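Local structure of sensor protein kinase HptS (Staphylococcus aureus, 6LKI) at residues P108-S111 with E112-K115. The protein is a sensor histidine kinase that probably detects an extracellular signal, likely linked to hexose phosphate uptake, and signals through autophosphorylation on a histidine. Numbering follows the deposited sequence.
Sequences PRLS and EIKK
The short helix 108-116, which links the two four-stranded antiparallel sheets of the chain, is held here by successive i to i+4 backbone bonds. Arg109 O takes the N-H of Ile113 at 2.9 Å, almost straight at 174°. The same oxygen has a weak second bond from Glu112 N, whose stronger partner is Pro108 O at 3.2 Å. Lys114 N bonds to Leu110 O and Lys115 N to Ser111 O. Thr107 OG1, just before the helix, accepts a hydrogen bond from Leu110 N. Each sheet runs 2-1-4-3, consistent with a tandem of Cache-type, PAS-like modules, and the helix lies in the link between them. Its buried side carries Leu110 and Ile113, which run alongside each other toward the interior. Leu110 CD2 meets Ile113 CD1 at 3.9 Å. With chi1 at 65°, Ile113 CG1 is turned back over the preceding turn, 3.4 Å from both Arg109 O and Leu110 O. Both side chains also touch Ile167 of strand 163-169, and helix 2-31 packs against them through Ser9 and His5. Lys114 is extended, and its NZ leaves the turn to bond to Asn134 O.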
ATOM      1  N   PRO B 108      22.913  14.646 -14.132  1.00 49.91           N
ATOM      2  CA  PRO B 108      23.549  15.328 -15.272  1.00 53.53           C
ATOM      3  C   PRO B 108      24.796  14.625 -15.769  1.00 53.87           C
ATOM      4  O   PRO B 108      25.108  14.704 -16.963  1.00 59.35           O
ATOM      5  CB  PRO B 108      23.871  16.720 -14.711  1.00 55.09           C
ATOM      6  CG  PRO B 108      22.918  16.904 -13.581  1.00 52.97           C
ATOM      7  CD  PRO B 108      22.730  15.544 -12.981  1.00 49.57           C
ATOM      8  N   ARG B 109      25.518  13.930 -14.888  1.00 53.13           N
ATOM      9  CA  ARG B 109      26.703  13.198 -15.320  1.00 56.35           C
ATOM     10  C   ARG B 109      26.326  11.958 -16.120  1.00 56.27           C
ATOM     11  O   ARG B 109      26.828  11.747 -17.230  1.00 60.52           O
ATOM     12  CB  ARG B 109      27.554  12.817 -14.109  1.00 56.89           C
ATOM     13  CG  ARG B 109      29.040  13.053 -14.301  1.00 68.92           C
ATOM     14  CD  ARG B 109      29.819  12.575 -13.091  1.00 69.23           C
ATOM     15  NE  ARG B 109      29.570  13.413 -11.924  1.00 65.70           N
ATOM     16  CZ  ARG B 109      30.290  14.485 -11.612  1.00 69.21           C
ATOM     17  NH1 ARG B 109      31.309  14.845 -12.382  1.00 69.49           N
ATOM     18  NH2 ARG B 109      29.997  15.195 -10.532  1.00 71.28           N
ATOM     19  N   LEU B 110      25.442  11.121 -15.568  1.00 54.60           N
ATOM     20  CA  LEU B 110      25.084   9.872 -16.235  1.00 55.92           C
ATOM     21  C   LEU B 110      24.385  10.129 -17.564  1.00 58.24           C
ATOM     22  O   LEU B 110      24.564   9.372 -18.525  1.00 58.08           O
ATOM     23  CB  LEU B 110      24.198   9.024 -15.324  1.00 53.10           C
ATOM     24  CG  LEU B 110      24.845   8.503 -14.039  1.00 52.43           C
ATOM     25  CD1 LEU B 110      23.848   7.684 -13.237  1.00 49.48           C
ATOM     26  CD2 LEU B 110      26.093   7.692 -14.347  1.00 55.27           C
ATOM     27  N   SER B 111      23.575  11.188 -17.634  1.00 54.41           N
ATOM     28  CA  SER B 111      22.909  11.516 -18.890  1.00 58.65           C
ATOM     29  C   SER B 111      23.893  12.047 -19.924  1.00 62.11           C
ATOM     30  O   SER B 111      23.692  11.850 -21.128  1.00 65.34           O
ATOM     31  CB  SER B 111      21.795  12.536 -18.645  1.00 57.39           C
ATOM     32  OG  SER B 111      22.234  13.851 -18.936  1.00 62.78           O
ATOM     33  N   GLU B 112      24.960  12.713 -19.479  1.00 62.52           N
ATOM     34  CA  GLU B 112      25.951  13.250 -20.405  1.00 67.16           C
ATOM     35  C   GLU B 112      26.843  12.147 -20.963  1.00 68.16           C
ATOM     36  O   GLU B 112      27.059  12.070 -22.178  1.00 69.30           O
ATOM     37  CB  GLU B 112      26.794  14.322 -19.709  1.00 66.84           C
ATOM     38  CG  GLU B 112      28.172  14.522 -20.318  1.00 70.55           C
ATOM     39  CD  GLU B 112      29.099  15.318 -19.421  1.00 75.83           C
ATOM     40  OE1 GLU B 112      29.159  16.556 -19.577  1.00 77.77           O
ATOM     41  OE2 GLU B 112      29.767  14.707 -18.561  1.00 78.94           O
ATOM     42  N   ILE B 113      27.371  11.285 -20.090  1.00 66.60           N
ATOM     43  CA  ILE B 113      28.242  10.210 -20.554  1.00 67.53           C
ATOM     44  C   ILE B 113      27.469   9.219 -21.415  1.00 68.03           C
ATOM     45  O   ILE B 113      28.053   8.538 -22.267  1.00 69.52           O
ATOM     46  CB  ILE B 113      28.923   9.513 -19.360  1.00 65.53           C
ATOM     47  CG1 ILE B 113      27.887   8.810 -18.480  1.00 63.47           C
ATOM     48  CG2 ILE B 113      29.724  10.516 -18.546  1.00 67.18           C
ATOM     49  CD1 ILE B 113      28.494   7.960 -17.384  1.00 64.45           C
ATOM     50  N   LYS B 114      26.152   9.119 -21.215  1.00 65.08           N
ATOM     51  CA  LYS B 114      25.338   8.275 -22.084  1.00 65.35           C
ATOM     52  C   LYS B 114      25.182   8.903 -23.463  1.00 68.02           C
ATOM     53  O   LYS B 114      25.203   8.199 -24.480  1.00 68.74           O
ATOM     54  CB  LYS B 114      23.973   8.028 -21.442  1.00 62.58           C
ATOM     55  CG  LYS B 114      22.928   7.450 -22.384  1.00 62.30           C
ATOM     56  CD  LYS B 114      21.571   7.350 -21.705  1.00 61.29           C
ATOM     57  CE  LYS B 114      20.481   6.981 -22.697  1.00 59.64           C
ATOM     58  NZ  LYS B 114      19.152   6.858 -22.037  1.00 59.35           N
ATOM     59  N   LYS B 115      25.037  10.227 -23.519  1.00 68.13           N
ATOM     60  CA  LYS B 115      24.892  10.912 -24.798  1.00 68.91           C
ATOM     61  C   LYS B 115      26.234  11.060 -25.506  1.00 70.43           C
ATOM     62  O   LYS B 115      26.372  10.690 -26.677  1.00 74.44           O
ATOM     63  CB  LYS B 115      24.244  12.282 -24.589  1.00 67.56           C
ATOM     64  CG  LYS B 115      24.414  13.230 -25.765  1.00 72.20           C
ATOM     65  CD  LYS B 115      23.539  14.464 -25.621  1.00 69.94           C
ATOM     66  CE  LYS B 115      23.341  15.149 -26.963  1.00 71.76           C
ATOM     67  NZ  LYS B 115      23.877  16.538 -26.967  1.00 75.80           N
TER